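Local coordinates for protein nucleoporin nup120 (Schizosaccharomyces pombe, PDB 4GQ2) that serves as a structural component of the nuclear pore complex, whose nucleoporins can also dock transiently associated nuclear transport factors, at residues Leu895-Tyr900 / Ala925-Asp930. Numbering follows the deposited sequence.
Sequences LLSCYY and ASKETD
A small, water-bridged polar contact joins the N-terminal turn and a half of helix 895-909 to the loop that links helices 913-925 and 932-949, near the C-terminal end of the chain and within its HEAT-repeat region. Ser897 and Ser926 lie closest across it, their CA atoms 5.2 Å apart. The hydroxyl of Ser897, anti to its own carbonyl carbon (chi1 -76°), points at the Ser926 backbone and ends 3.1 Å from Ser926 C, with Ser926 CB also in contact. It is also 3.0 Å from Lys927 N, but the angle there is poor; its hydrogen bond is instead to the carbonyl of Ala923, in the last turn of helix 913-925. Ser926 comes in beside the Tyr900 ring, at its edge and near its plane, with OG 3.2 Å from Tyr900 CE2, while Leu896 CD1 approaches the same oxygen. The Ser926 hydroxyl is hydrogen-bonded to the carbonyl of Leu922, one turn back. Two waters complete the junction. One accepts from Ser897 N and donates to Ser926 O, both at 2.8 Å; the other accepts from Leu896 N and makes a weak bond to Glu928 OE2. Asn894, just ahead of the helix, adds side-chain bonds to Glu928 N and Thr929 O. The loop thus meets the start of the helix, where the backbone N-H groups lack acceptors from a preceding turn: water, rather than a direct bond between the two segments, relays them to a carbonyl and a carboxylate, and the helix dipole probably favours the negative charge of Glu928 there.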
loop_
_atom_site.group_PDB
_atom_site.type_symbol
_atom_site.label_atom_id
_atom_site.label_comp_id
_atom_site.label_asym_id
_atom_site.label_seq_id
_atom_site.Cartn_x
_atom_site.Cartn_y
_atom_site.Cartn_z
ATOM N N LEU A 895 16.529 -23.055 30.467
ATOM C CA LEU A 895 15.795 -22.357 29.424
ATOM C C LEU A 895 16.632 -22.149 28.158
ATOM O O LEU A 895 16.109 -22.263 27.053
ATOM C CB LEU A 895 15.203 -21.049 29.960
ATOM C CG LEU A 895 14.141 -21.196 31.060
ATOM C CD1 LEU A 895 13.791 -19.851 31.701
ATOM C CD2 LEU A 895 12.884 -21.883 30.537
ATOM N N LEU A 896 17.929 -21.890 28.318
ATOM C CA LEU A 896 18.820 -21.775 27.165
ATOM C C LEU A 896 18.704 -23.028 26.320
ATOM O O LEU A 896 18.458 -22.942 25.116
ATOM C CB LEU A 896 20.284 -21.553 27.577
ATOM C CG LEU A 896 21.090 -20.472 26.829
ATOM C CD1 LEU A 896 22.589 -20.744 26.875
ATOM C CD2 LEU A 896 20.636 -20.276 25.386
ATOM N N SER A 897 18.862 -24.185 26.965
ATOM C CA SER A 897 18.754 -25.483 26.297
ATOM C C SER A 897 17.407 -25.662 25.614
ATOM O O SER A 897 17.351 -26.133 24.469
ATOM C CB SER A 897 18.992 -26.626 27.288
ATOM O OG SER A 897 20.368 -26.756 27.594
ATOM N N CYS A 898 16.332 -25.288 26.317
ATOM C CA CYS A 898 14.968 -25.347 25.770
ATOM C C CYS A 898 14.857 -24.561 24.465
ATOM O O CYS A 898 14.266 -25.032 23.490
ATOM C CB CYS A 898 13.953 -24.812 26.786
ATOM S SG CYS A 898 13.621 -25.923 28.177
ATOM N N TYR A 899 15.442 -23.364 24.469
ATOM C CA TYR A 899 15.486 -22.493 23.307
ATOM C C TYR A 899 16.234 -23.180 22.168
ATOM O O TYR A 899 15.714 -23.270 21.054
ATOM C CB TYR A 899 16.115 -21.140 23.689
ATOM C CG TYR A 899 16.339 -20.173 22.537
ATOM C CD1 TYR A 899 15.261 -19.589 21.871
ATOM C CD2 TYR A 899 17.638 -19.821 22.134
ATOM C CE1 TYR A 899 15.466 -18.698 20.829
ATOM C CE2 TYR A 899 17.853 -18.932 21.095
ATOM C CZ TYR A 899 16.762 -18.377 20.442
ATOM O OH TYR A 899 16.955 -17.496 19.405
ATOM N N TYR A 900 17.432 -23.692 22.452
ATOM C CA TYR A 900 18.219 -24.409 21.439
ATOM C C TYR A 900 17.537 -25.690 20.931
ATOM O O TYR A 900 17.647 -26.022 19.743
ATOM C CB TYR A 900 19.639 -24.702 21.935
ATOM C CG TYR A 900 20.544 -23.486 22.039
ATOM C CD1 TYR A 900 20.463 -22.441 21.117
ATOM C CD2 TYR A 900 21.503 -23.396 23.047
ATOM C CE1 TYR A 900 21.297 -21.331 21.210
ATOM C CE2 TYR A 900 22.342 -22.297 23.145
ATOM C CZ TYR A 900 22.233 -21.266 22.226
ATOM O OH TYR A 900 23.062 -20.176 22.325
ATOM N N ALA A 925 25.037 -29.061 25.176
ATOM C CA ALA A 925 26.103 -28.294 25.823
ATOM C C ALA A 925 25.609 -27.221 26.812
ATOM O O ALA A 925 26.359 -26.813 27.703
ATOM C CB ALA A 925 27.011 -27.668 24.768
ATOM N N SER A 926 24.356 -26.780 26.668
ATOM C CA SER A 926 23.836 -25.616 27.416
ATOM C C SER A 926 23.116 -25.911 28.744
ATOM O O SER A 926 22.709 -24.977 29.443
ATOM C CB SER A 926 22.921 -24.767 26.518
ATOM O OG SER A 926 23.652 -24.138 25.479
ATOM N N LYS A 927 22.948 -27.189 29.079
ATOM C CA LYS A 927 22.278 -27.591 30.321
ATOM C C LYS A 927 23.025 -27.041 31.532
ATOM O O LYS A 927 24.258 -27.062 31.570
ATOM C CB LYS A 927 22.164 -29.117 30.424
ATOM C CG LYS A 927 21.566 -29.797 29.194
ATOM C CD LYS A 927 21.102 -31.221 29.478
ATOM C CE LYS A 927 22.256 -32.191 29.708
ATOM N NZ LYS A 927 22.768 -32.804 28.449
ATOM N N GLU A 928 22.276 -26.530 32.505
ATOM C CA GLU A 928 22.865 -26.001 33.735
ATOM C C GLU A 928 22.404 -26.780 34.976
ATOM O O GLU A 928 23.011 -26.683 36.042
ATOM C CB GLU A 928 22.559 -24.506 33.878
ATOM C CG GLU A 928 21.096 -24.182 34.152
ATOM C CD GLU A 928 20.752 -22.720 33.933
ATOM O OE1 GLU A 928 21.681 -21.883 33.858
ATOM O OE2 GLU A 928 19.544 -22.406 33.841
ATOM N N THR A 929 21.339 -27.562 34.812
ATOM C CA THR A 929 20.672 -28.254 35.911
ATOM C C THR A 929 20.203 -29.631 35.442
ATOM O O THR A 929 19.705 -29.773 34.326
ATOM C CB THR A 929 19.484 -27.414 36.430
ATOM O OG1 THR A 929 19.987 -26.338 37.227
ATOM C CG2 THR A 929 18.511 -28.242 37.271
ATOM N N ASP A 930 20.370 -30.635 36.300
ATOM C CA ASP A 930 19.987 -32.015 35.989
ATOM C C ASP A 930 18.497 -32.161 35.695
ATOM O O ASP A 930 17.650 -31.711 36.467
ATOM C CB ASP A 930 20.400 -32.960 37.120
ATOM C CG ASP A 930 21.907 -33.003 37.322
ATOM O OD1 ASP A 930 22.500 -31.954 37.661
ATOM O OD2 ASP A 930 22.504 -34.084 37.143
HETATM O O HOH W 1 19.397 -21.909 30.962
HETATM O O HOH W 2 19.982 -24.367 29.549
#